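Local atomic coordinates of phosphotriesterase family protein (Listeria monocytogenes serotype 4b str. H7858, PDB entry 3PNZ), a protein that probably hydrolyses phosphorylated sugar lactones as a zinc-dependent lactonase of the amidohydrolase fold. Residues E23-V28 with T277-Y282; D43-S48 with V75-Q80; K226-A229 with F234-F237; D238-A241 with P247-A250. All blocks are in the same frame, centred on the assembly; numbering follows the deposited sequence.

Interaction 1. Residues E23-V28 with T277-Y282. With ZN (zinc ion), chain I; PO4 (phosphate ion), chain L.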
loop_
_atom_site.group_PDB
_atom_site.type_symbol
_atom_site.label_atom_id
_atom_site.label_comp_id
_atom_site.label_asym_id
_atom_site.label_seq_id
_atom_site.Cartn_x
_atom_site.Cartn_y
_atom_site.Cartn_z
ATOM N N GLU A 23 2.967 -2.678 -2.626
ATOM C CA GLU A 23 3.965 -3.741 -2.580
ATOM C C GLU A 23 4.814 -3.676 -1.323
ATOM O O GLU A 23 4.718 -2.734 -0.542
ATOM C CB GLU A 23 4.894 -3.677 -3.800
ATOM C CG GLU A 23 4.188 -3.802 -5.147
ATOM C CD GLU A 23 3.571 -5.180 -5.367
ATOM O OE1 GLU A 23 3.997 -6.144 -4.690
ATOM O OE2 GLU A 23 2.677 -5.297 -6.233
ATOM N N HIS A 24 5.646 -4.699 -1.142
ATOM C CA HIS A 24 6.718 -4.677 -0.140
ATOM C C HIS A 24 8.000 -5.087 -0.833
ATOM O O HIS A 24 7.965 -5.857 -1.781
ATOM C CB HIS A 24 6.393 -5.603 1.030
ATOM C CG HIS A 24 5.105 -5.252 1.698
ATOM N ND1 HIS A 24 5.018 -4.290 2.679
ATOM C CD2 HIS A 24 3.840 -5.675 1.470
ATOM C CE1 HIS A 24 3.758 -4.157 3.053
ATOM N NE2 HIS A 24 3.023 -4.983 2.330
ATOM N N ILE A 25 9.130 -4.541 -0.390
ATOM C CA ILE A 25 10.376 -4.723 -1.130
ATOM C C ILE A 25 11.483 -5.302 -0.254
ATOM O O ILE A 25 12.022 -6.377 -0.538
ATOM C CB ILE A 25 10.841 -3.395 -1.757
ATOM C CG1 ILE A 25 9.733 -2.818 -2.632
ATOM C CG2 ILE A 25 12.105 -3.618 -2.587
ATOM C CD1 ILE A 25 10.014 -1.390 -3.118
ATOM N N VAL A 26 11.814 -4.593 0.815
ATOM C CA VAL A 26 12.734 -5.108 1.822
ATOM C C VAL A 26 12.146 -4.803 3.186
ATOM O O VAL A 26 11.950 -3.635 3.541
ATOM C CB VAL A 26 14.137 -4.451 1.721
ATOM C CG1 VAL A 26 15.101 -5.097 2.718
ATOM C CG2 VAL A 26 14.679 -4.568 0.308
ATOM N N CYS A 27 11.846 -5.844 3.955
ATOM C CA CYS A 27 11.224 -5.634 5.252
ATOM C C CYS A 27 11.408 -6.838 6.158
ATOM O O CYS A 27 11.434 -7.980 5.695
ATOM C CB CYS A 27 9.736 -5.299 5.097
ATOM S SG CYS A 27 8.802 -6.477 4.087
ATOM N N VAL A 28 11.529 -6.571 7.452
ATOM C CA VAL A 28 11.728 -7.617 8.449
ATOM C C VAL A 28 10.790 -7.359 9.631
ATOM O O VAL A 28 11.218 -6.909 10.692
ATOM C CB VAL A 28 13.197 -7.657 8.921
ATOM C CG1 VAL A 28 13.452 -8.888 9.808
ATOM C CG2 VAL A 28 14.132 -7.654 7.729
ATOM N N THR A 277 8.472 -16.610 -0.931
ATOM C CA THR A 277 7.875 -17.531 -1.896
ATOM C C THR A 277 7.077 -16.814 -2.981
ATOM O O THR A 277 6.629 -17.444 -3.937
ATOM C CB THR A 277 6.964 -18.566 -1.208
ATOM O OG1 THR A 277 6.027 -17.890 -0.362
ATOM C CG2 THR A 277 7.796 -19.541 -0.367
ATOM N N TYR A 278 6.909 -15.499 -2.837
ATOM C CA TYR A 278 6.227 -14.708 -3.852
ATOM C C TYR A 278 7.222 -14.032 -4.797
ATOM O O TYR A 278 6.892 -13.716 -5.942
ATOM C CB TYR A 278 5.373 -13.629 -3.205
ATOM C CG TYR A 278 4.112 -14.095 -2.510
ATOM C CD1 TYR A 278 3.672 -15.415 -2.603
ATOM C CD2 TYR A 278 3.362 -13.206 -1.750
ATOM C CE1 TYR A 278 2.508 -15.828 -1.957
ATOM C CE2 TYR A 278 2.199 -13.608 -1.104
ATOM C CZ TYR A 278 1.778 -14.920 -1.212
ATOM O OH TYR A 278 0.622 -15.320 -0.574
ATOM N N TYR A 279 8.432 -13.781 -4.304
ATOM C CA TYR A 279 9.482 -13.176 -5.113
ATOM C C TYR A 279 10.133 -14.213 -6.018
ATOM O O TYR A 279 10.416 -15.336 -5.592
ATOM C CB TYR A 279 10.535 -12.525 -4.216
ATOM C CG TYR A 279 10.299 -11.051 -3.974
ATOM C CD1 TYR A 279 9.267 -10.609 -3.144
ATOM C CD2 TYR A 279 11.115 -10.100 -4.570
ATOM C CE1 TYR A 279 9.050 -9.248 -2.928
ATOM C CE2 TYR A 279 10.910 -8.752 -4.364
ATOM C CZ TYR A 279 9.887 -8.327 -3.542
ATOM O OH TYR A 279 9.709 -6.974 -3.362
ATOM N N LYS A 280 10.358 -13.832 -7.269
ATOM C CA LYS A 280 11.016 -14.700 -8.225
ATOM C C LYS A 280 12.424 -15.040 -7.739
ATOM O O LYS A 280 12.851 -16.200 -7.776
ATOM C CB LYS A 280 11.073 -14.016 -9.591
ATOM C CG LYS A 280 11.678 -14.866 -10.696
ATOM C CD LYS A 280 11.663 -14.132 -12.026
ATOM C CE LYS A 280 12.207 -15.006 -13.151
ATOM N NZ LYS A 280 12.275 -14.254 -14.443
ATOM N N HIS A 281 13.138 -14.033 -7.252
ATOM C CA HIS A 281 14.557 -14.217 -6.949
ATOM C C HIS A 281 14.869 -14.577 -5.498
ATOM O O HIS A 281 16.033 -14.650 -5.105
ATOM C CB HIS A 281 15.362 -13.008 -7.441
ATOM C CG HIS A 281 15.247 -12.797 -8.915
ATOM N ND1 HIS A 281 16.030 -13.475 -9.824
ATOM C CD2 HIS A 281 14.407 -12.025 -9.644
ATOM C CE1 HIS A 281 15.694 -13.114 -11.050
ATOM N NE2 HIS A 281 14.711 -12.235 -10.968
ATOM N N TYR A 282 13.831 -14.802 -4.700
ATOM C CA TYR A 282 14.017 -15.469 -3.420
ATOM C C TYR A 282 13.568 -16.918 -3.609
ATOM O O TYR A 282 14.392 -17.808 -3.783
ATOM C CB TYR A 282 13.183 -14.834 -2.309
ATOM C CG TYR A 282 13.636 -13.505 -1.709
ATOM C CD1 TYR A 282 14.350 -13.468 -0.513
ATOM C CD2 TYR A 282 13.257 -12.288 -2.277
ATOM C CE1 TYR A 282 14.720 -12.255 0.076
ATOM C CE2 TYR A 282 13.619 -11.062 -1.689
ATOM C CZ TYR A 282 14.349 -11.063 -0.513
ATOM O OH TYR A 282 14.703 -9.874 0.089
HETATM ZN ZN ZN I . 0.925 -5.000 2.219
HETATM P P PO4 L . -0.387 -13.189 2.137
HETATM O O1 PO4 L . -0.049 -14.544 2.701
HETATM O O2 PO4 L . 0.739 -12.235 2.471
HETATM O O3 PO4 L . -0.507 -13.274 0.633
HETATM O O4 PO4 L . -1.675 -12.665 2.738
#
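Tyr279 reaches the backbone of His24 and Ile25, tying two segments together at the active-site end of this amidohydrolase-type TIM barrel. Segment 23-28 leaves the end of strand 19-23. The other segment, 277-282, follows strand 267-269 in the chain and runs into the short helix 280-283. The CB of Tyr279 already points toward segment 23-28. The ring then carries OH out to the carbonyl of His24, whose oxygen lies at the ring's edge, in its plane. On one side of the ring CD2 lies at the edge of the Tyr282 ring, in that ring's plane. On the other side CE1 is 3.7 Å from His24 O, and CZ lies at a similar distance. The tip, OH, donates a hydrogen bond of 2.6 Å to His24 O. The bond uses a lone pair in the carbonyl plane, with a C=O...donor angle of 136°. The same OH sits 3.2 Å from Ile25 CA, so it is wedged against the backbone just past the metal ligand.

His24 turns its own ring the other way. NE2 binds zinc at 2.1 Å. His22, Asp272 and the carboxylated Lys154 also bind this zinc. Thr67 is the polar partner of the ring's other nitrogen. Tyr279 is thus a second-shell residue, hydrogen-bonded to the backbone carbonyl of a zinc ligand.

Tyr278 points to a phosphate ion, probably from the crystallisation liquor. Lys242, Lys244, Tyr245 and Arg275 also bind it, consistent with a pocket for the phosphate of a sugar lactone. Tyr278 OH donates to phosphate O3 over 2.6 Å, and O3 lies in the plane of the tyrosine ring at its edge.

Interaction 2. Residues D43-S48 with V75-Q80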
loop_
_atom_site.group_PDB
_atom_site.type_symbol
_atom_site.label_atom_id
_atom_site.label_comp_id
_atom_site.label_asym_id
_atom_site.label_seq_id
_atom_site.Cartn_x
_atom_site.Cartn_y
_atom_site.Cartn_z
ATOM N N ASP A 43 14.471 -10.121 3.411
ATOM C CA ASP A 43 15.652 -9.676 4.139
ATOM C C ASP A 43 16.947 -9.740 3.338
ATOM O O ASP A 43 18.029 -9.795 3.924
ATOM C CB ASP A 43 15.788 -10.492 5.426
ATOM C CG ASP A 43 15.861 -11.987 5.163
ATOM O OD1 ASP A 43 15.849 -12.400 3.980
ATOM O OD2 ASP A 43 15.944 -12.753 6.146
ATOM N N ASP A 44 16.840 -9.722 2.012
ATOM C CA ASP A 44 18.020 -9.718 1.145
ATOM C C ASP A 44 17.913 -8.653 0.057
ATOM O O ASP A 44 17.241 -8.849 -0.954
ATOM C CB ASP A 44 18.237 -11.095 0.512
ATOM C CG ASP A 44 19.577 -11.212 -0.202
ATOM O OD1 ASP A 44 19.961 -10.285 -0.953
ATOM O OD2 ASP A 44 20.252 -12.244 -0.008
ATOM N N LYS A 45 18.604 -7.535 0.256
ATOM C CA LYS A 45 18.514 -6.401 -0.664
ATOM C C LYS A 45 18.794 -6.781 -2.120
ATOM O O LYS A 45 18.095 -6.338 -3.031
ATOM C CB LYS A 45 19.440 -5.264 -0.196
ATOM C CG LYS A 45 19.464 -4.026 -1.098
ATOM C CD LYS A 45 20.485 -4.161 -2.228
ATOM C CE LYS A 45 20.909 -2.788 -2.758
ATOM N NZ LYS A 45 21.855 -2.917 -3.905
ATOM N N GLU A 46 19.813 -7.598 -2.357
ATOM C CA GLU A 46 20.175 -7.913 -3.735
ATOM C C GLU A 46 19.130 -8.805 -4.411
ATOM O O GLU A 46 18.882 -8.678 -5.615
ATOM C CB GLU A 46 21.574 -8.530 -3.820
ATOM C CG GLU A 46 22.700 -7.598 -3.339
ATOM C CD GLU A 46 22.809 -6.299 -4.138
ATOM O OE1 GLU A 46 22.350 -6.250 -5.303
ATOM O OE2 GLU A 46 23.372 -5.321 -3.598
ATOM N N LYS A 47 18.508 -9.692 -3.637
ATOM C CA LYS A 47 17.440 -10.533 -4.182
ATOM C C LYS A 47 16.186 -9.707 -4.495
ATOM O O LYS A 47 15.606 -9.838 -5.576
ATOM C CB LYS A 47 17.119 -11.711 -3.254
ATOM C CG LYS A 47 18.228 -12.762 -3.205
ATOM C CD LYS A 47 17.881 -13.934 -2.295
ATOM C CE LYS A 47 19.007 -14.958 -2.288
ATOM N NZ LYS A 47 18.723 -16.091 -1.375
ATOM N N SER A 48 15.786 -8.845 -3.563
ATOM C CA SER A 48 14.658 -7.955 -3.818
ATOM C C SER A 48 14.935 -7.122 -5.052
ATOM O O SER A 48 14.064 -6.939 -5.904
ATOM C CB SER A 48 14.375 -7.055 -2.617
ATOM O OG SER A 48 14.068 -7.818 -1.466
ATOM N N VAL A 75 14.513 1.072 5.086
ATOM C CA VAL A 75 14.412 2.209 4.174
ATOM C C VAL A 75 15.687 2.449 3.366
ATOM O O VAL A 75 15.623 2.741 2.172
ATOM C CB VAL A 75 14.016 3.495 4.925
ATOM C CG1 VAL A 75 13.950 4.682 3.970
ATOM C CG2 VAL A 75 12.678 3.298 5.625
ATOM N N LEU A 76 16.846 2.325 4.004
ATOM C CA LEU A 76 18.094 2.553 3.281
ATOM C C LEU A 76 18.300 1.536 2.161
ATOM O O LEU A 76 18.813 1.874 1.098
ATOM C CB LEU A 76 19.298 2.575 4.233
ATOM C CG LEU A 76 19.279 3.714 5.258
ATOM C CD1 LEU A 76 20.449 3.594 6.226
ATOM C CD2 LEU A 76 19.286 5.063 4.553
ATOM N N ASP A 77 17.886 0.289 2.391
ATOM C CA ASP A 77 18.015 -0.744 1.365
ATOM C C ASP A 77 17.078 -0.458 0.196
ATOM O O ASP A 77 17.446 -0.615 -0.965
ATOM C CB ASP A 77 17.703 -2.131 1.945
ATOM C CG ASP A 77 18.777 -2.626 2.905
ATOM O OD1 ASP A 77 19.968 -2.613 2.529
ATOM O OD2 ASP A 77 18.429 -3.043 4.031
ATOM N N VAL A 78 15.852 -0.056 0.510
ATOM C CA VAL A 78 14.891 0.281 -0.535
ATOM C C VAL A 78 15.359 1.495 -1.344
ATOM O O VAL A 78 15.250 1.517 -2.566
ATOM C CB VAL A 78 13.481 0.506 0.057
ATOM C CG1 VAL A 78 12.511 0.983 -1.015
ATOM C CG2 VAL A 78 12.977 -0.790 0.703
ATOM N N ALA A 79 15.894 2.498 -0.657
ATOM C CA ALA A 79 16.442 3.668 -1.341
ATOM C C ALA A 79 17.577 3.264 -2.278
ATOM O O ALA A 79 17.658 3.746 -3.407
ATOM C CB ALA A 79 16.920 4.712 -0.328
ATOM N N GLN A 80 18.439 2.360 -1.821
ATOM C CA GLN A 80 19.549 1.900 -2.651
ATOM C C GLN A 80 19.049 1.158 -3.891
ATOM O O GLN A 80 19.584 1.325 -4.983
ATOM C CB GLN A 80 20.513 1.026 -1.843
ATOM C CG GLN A 80 21.768 0.648 -2.610
ATOM C CD GLN A 80 22.622 1.860 -2.950
ATOM O OE1 GLN A 80 22.638 2.847 -2.211
ATOM N NE2 GLN A 80 23.327 1.794 -4.074
#
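Lys45 crosses Asp77 and Gln80 obliquely, and its methylene groups carry most of this contact. CG of Lys45 stands opposite its backbone N (chi1 179°), which sends the chain out toward helix 75-85. A bend at chi2, -87°, then turns it along that helix. CB packs 3.8 Å from Asp77 OD1. The ammonium is 6.7 Å from that oxygen (Lys45 NZ to Asp77 OD1), too far for a salt bridge. Further out, CE packs on Gln80 CG at 3.5 Å. Gln80 is itself kinked at chi2, 64°, and offers the side of its chain.

The ammonium finds its acceptors past Asp77. Lys45 NZ makes a 2.9 Å salt bridge to Glu46 OE2, meeting it from above the carboxylate plane. Gln49 OE1 and Glu84 OE2 also bind NZ. Glu84 OE2 accepts from Gln80 NE2 as well, so one carboxylate oxygen serves both side chains, Lys45 and Gln80.

Asp44 is the N-cap of helix 45-57. Its OD1 accepts from Lys47 N at 3.1 Å.

The contact lies near the surface. Helices 45-57 and 75-85 are consecutive outer helices of the TIM barrel, with strand 62-65 between them in sequence, and Ile81 of the second helix packs on Lys45 and Ser48.

Interaction 3. Residues K226-A229 with F234-F237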
loop_
_atom_site.group_PDB
_atom_site.type_symbol
_atom_site.label_atom_id
_atom_site.label_comp_id
_atom_site.label_asym_id
_atom_site.label_seq_id
_atom_site.Cartn_x
_atom_site.Cartn_y
_atom_site.Cartn_z
ATOM N N LYS A 226 -19.694 -1.618 -4.586
ATOM C CA LYS A 226 -20.402 -0.434 -5.083
ATOM C C LYS A 226 -20.661 0.590 -3.973
ATOM O O LYS A 226 -20.563 1.804 -4.201
ATOM C CB LYS A 226 -21.711 -0.836 -5.768
ATOM C CG LYS A 226 -22.532 0.353 -6.272
ATOM C CD LYS A 226 -23.539 -0.085 -7.339
ATOM C CE LYS A 226 -24.254 1.124 -7.938
ATOM N NZ LYS A 226 -25.269 0.714 -8.950
ATOM N N GLN A 227 -20.991 0.115 -2.770
ATOM C CA GLN A 227 -21.130 1.014 -1.623
ATOM C C GLN A 227 -19.838 1.788 -1.388
ATOM O O GLN A 227 -19.853 2.996 -1.151
ATOM C CB GLN A 227 -21.464 0.240 -0.348
ATOM C CG GLN A 227 -22.889 -0.266 -0.211
ATOM C CD GLN A 227 -23.039 -1.074 1.073
ATOM O OE1 GLN A 227 -22.389 -2.107 1.242
ATOM N NE2 GLN A 227 -23.879 -0.598 1.986
ATOM N N VAL A 228 -18.715 1.083 -1.425
ATOM C CA VAL A 228 -17.425 1.732 -1.217
ATOM C C VAL A 228 -17.125 2.692 -2.365
ATOM O O VAL A 228 -16.737 3.840 -2.144
ATOM C CB VAL A 228 -16.292 0.706 -1.069
ATOM C CG1 VAL A 228 -14.939 1.395 -1.012
ATOM C CG2 VAL A 228 -16.506 -0.110 0.196
ATOM N N ALA A 229 -17.310 2.216 -3.586
ATOM C CA ALA A 229 -16.967 3.015 -4.767
ATOM C C ALA A 229 -17.760 4.320 -4.845
ATOM O O ALA A 229 -17.253 5.337 -5.318
ATOM C CB ALA A 229 -17.177 2.200 -6.030
ATOM N N PHE A 234 -10.524 5.268 -3.773
ATOM C CA PHE A 234 -9.818 4.343 -4.634
ATOM C C PHE A 234 -9.904 2.956 -4.014
ATOM O O PHE A 234 -9.930 2.816 -2.790
ATOM C CB PHE A 234 -8.363 4.769 -4.822
ATOM C CG PHE A 234 -8.203 5.975 -5.717
ATOM C CD1 PHE A 234 -8.004 5.819 -7.079
ATOM C CD2 PHE A 234 -8.273 7.258 -5.192
ATOM C CE1 PHE A 234 -7.854 6.936 -7.909
ATOM C CE2 PHE A 234 -8.132 8.375 -6.006
ATOM C CZ PHE A 234 -7.921 8.209 -7.364
ATOM N N MET A 235 -9.946 1.944 -4.869
ATOM C CA MET A 235 -10.116 0.564 -4.411
ATOM C C MET A 235 -8.998 -0.272 -4.971
ATOM O O MET A 235 -8.847 -0.398 -6.190
ATOM C CB MET A 235 -11.477 0.034 -4.837
ATOM C CG MET A 235 -12.599 0.845 -4.197
ATOM S SD MET A 235 -14.209 0.357 -4.777
ATOM C CE MET A 235 -14.320 -1.273 -4.001
ATOM N N SER A 236 -8.190 -0.818 -4.068
ATOM C CA SER A 236 -6.986 -1.525 -4.446
ATOM C C SER A 236 -7.247 -3.028 -4.532
ATOM O O SER A 236 -7.605 -3.671 -3.537
ATOM C CB SER A 236 -5.862 -1.228 -3.447
ATOM O OG SER A 236 -4.665 -1.888 -3.826
ATOM N N PHE A 237 -7.086 -3.571 -5.733
ATOM C CA PHE A 237 -7.111 -5.016 -5.943
ATOM C C PHE A 237 -5.658 -5.467 -5.954
ATOM O O PHE A 237 -4.979 -5.402 -6.982
ATOM C CB PHE A 237 -7.836 -5.358 -7.251
ATOM C CG PHE A 237 -9.319 -5.146 -7.182
ATOM C CD1 PHE A 237 -10.195 -6.227 -7.124
ATOM C CD2 PHE A 237 -9.845 -3.861 -7.142
ATOM C CE1 PHE A 237 -11.562 -6.028 -7.037
ATOM C CE2 PHE A 237 -11.218 -3.647 -7.052
ATOM C CZ PHE A 237 -12.082 -4.733 -7.000
#
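Met235 is the residue of strand 234-237 that meets the helix, packing on Val228 and Ala229 near the end of helix 222-229. The strand begins with Phe234, whose side chain leaves in the other direction. It touches Arg324 and Cys325 of helix 310-325.

Met235 comes next and points toward the helix. Its CG lies anti to the carbonyl carbon (chi1 -62°), and the chain runs out extended as far as the sulfur. CG is 4.0 Å from Val228 CG1. SD lies the same distance from that methyl and comes 3.7 Å from Ala229 CB. The last torsion, chi3 at 70°, folds CE back against Val228, 4.0 Å from its CB. The thioether thus crosses the valine obliquely and has the alanine methyl at its sulfur. All of this is apolar packing in a buried place, with no hydrogen bond between the segments.

Ser236 faces another way, and its OG bonds to Asp238 OD2. Phe237 returns to the helical layer. It packs on Ile255 and Leu258 of helix 248-260, and its ring meets that of His225 with the planes at about 75°. Side chains therefore alternate along the strand.

Strand 211-213, helix 222-229 and strand 234-237 form a beta-alpha-beta unit with parallel neighbouring strands. A helix packed on the outside of its strands in this way is typical of the TIM barrel.

Interaction 4. Residues D238-A241 with P247-A250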
loop_
_atom_site.group_PDB
_atom_site.type_symbol
_atom_site.label_atom_id
_atom_site.label_comp_id
_atom_site.label_asym_id
_atom_site.label_seq_id
_atom_site.Cartn_x
_atom_site.Cartn_y
_atom_site.Cartn_z
ATOM N N ASP A 238 -5.168 -5.899 -4.795
ATOM C CA ASP A 238 -3.728 -6.097 -4.638
ATOM C C ASP A 238 -3.358 -7.528 -4.290
ATOM O O ASP A 238 -2.249 -7.799 -3.830
ATOM C CB ASP A 238 -3.158 -5.105 -3.615
ATOM C CG ASP A 238 -4.002 -5.018 -2.372
ATOM O OD1 ASP A 238 -4.340 -6.085 -1.825
ATOM O OD2 ASP A 238 -4.336 -3.892 -1.939
ATOM N N GLY A 239 -4.291 -8.442 -4.528
ATOM C CA GLY A 239 -4.035 -9.859 -4.338
ATOM C C GLY A 239 -3.935 -10.631 -5.646
ATOM O O GLY A 239 -4.232 -11.830 -5.684
ATOM N N ILE A 240 -3.515 -9.956 -6.719
ATOM C CA ILE A 240 -3.345 -10.614 -8.007
ATOM C C ILE A 240 -2.459 -11.839 -7.847
ATOM O O ILE A 240 -1.429 -11.787 -7.162
ATOM C CB ILE A 240 -2.707 -9.677 -9.058
ATOM C CG1 ILE A 240 -3.571 -8.431 -9.274
ATOM C CG2 ILE A 240 -2.466 -10.423 -10.378
ATOM C CD1 ILE A 240 -5.029 -8.724 -9.601
ATOM N N ALA A 241 -2.881 -12.933 -8.478
ATOM C CA ALA A 241 -2.169 -14.213 -8.464
ATOM C C ALA A 241 -2.333 -15.005 -7.168
ATOM O O ALA A 241 -1.803 -16.109 -7.053
ATOM C CB ALA A 241 -0.685 -14.019 -8.787
ATOM N N PRO A 247 -9.621 -17.520 -7.426
ATOM C CA PRO A 247 -9.056 -17.675 -8.774
ATOM C C PRO A 247 -8.971 -16.309 -9.430
ATOM O O PRO A 247 -9.733 -15.405 -9.072
ATOM C CB PRO A 247 -10.094 -18.540 -9.494
ATOM C CG PRO A 247 -11.372 -18.307 -8.744
ATOM C CD PRO A 247 -10.972 -18.097 -7.316
ATOM N N GLU A 248 -8.056 -16.155 -10.372
ATOM C CA GLU A 248 -7.871 -14.862 -11.012
ATOM C C GLU A 248 -9.151 -14.375 -11.676
ATOM O O GLU A 248 -9.450 -13.180 -11.662
ATOM C CB GLU A 248 -6.741 -14.925 -12.041
ATOM C CG GLU A 248 -6.165 -13.557 -12.321
ATOM C CD GLU A 248 -5.712 -12.879 -11.044
ATOM O OE1 GLU A 248 -6.209 -11.769 -10.751
ATOM O OE2 GLU A 248 -4.877 -13.471 -10.325
ATOM N N SER A 249 -9.895 -15.297 -12.278
ATOM C CA SER A 249 -11.171 -14.965 -12.893
ATOM C C SER A 249 -12.114 -14.221 -11.951
ATOM O O SER A 249 -12.881 -13.363 -12.387
ATOM C CB SER A 249 -11.859 -16.235 -13.401
ATOM O OG SER A 249 -11.846 -17.238 -12.395
ATOM N N ALA A 250 -12.079 -14.563 -10.666
ATOM C CA ALA A 250 -12.969 -13.927 -9.696
ATOM C C ALA A 250 -12.560 -12.479 -9.433
ATOM O O ALA A 250 -13.416 -11.592 -9.336
ATOM C CB ALA A 250 -13.009 -14.718 -8.392
#
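Ala241 adopts a left-handed backbone conformation, and its CA comes 6.3 Å from that of Glu248, the first residue of helix 248-260. Its amide is turned to the Glu248 side chain. Ala241 N donates to Glu248 OE2 at 2.8 Å, with an N-H...acceptor angle of 152°. The N-H arrives on the syn side of the carboxylate, 18° out of its plane.

Glu248 gets there by bending. Its chain sets out with CG anti to N, and a turn at chi2, 55°, curls it back to the loop. OE2 is also held by Arg251 NH2 in a salt bridge, so a backbone amide and a guanidinium share one oxygen, while OE1 makes a weak hydrogen bond to Trp295 NE1.

Segment 238-241 follows strand 234-237 of the TIM barrel and belongs to the beta-alpha loop leading to helix 248-260. At its start Asp238 OD1 bonds to ND1 of His215, a zinc ligand, which places Asp238 in the second shell of the metal site.

Ile240 packs beside the bond between Ala241 and Glu248, crossing the glutamate at about a right angle. Its CG2 lies 3.9 Å from Glu248 OE2. Its CD1 comes 3.5 Å from Glu248 OE1. The isoleucine also touches Trp295 of helix 289-305.

Interactions 1 and 2 touch. Ser48 OG lies 2.7 Å from Tyr282 OH and 2.7 Å from Ile25 O, joining the start of helix 45-57 to both segments of interaction 1. Interactions 3 and 4 adjoin in sequence, with centres 16 Å apart. Tyr278 of interaction 1 binds the same phosphate ion as Lys242, Lys244 and Tyr245, which lie between the segments of interaction 4. Interaction 1 holds one zinc ligand, His24, and Asp238 of interaction 4 bonds to another, His215. The side chains of Met235 and Ile240 are about 14 Å and 13 Å from a zinc ion. Interactions 2 and 3 lie on opposite sides of the chain's centre, their own centres 31 Å apart.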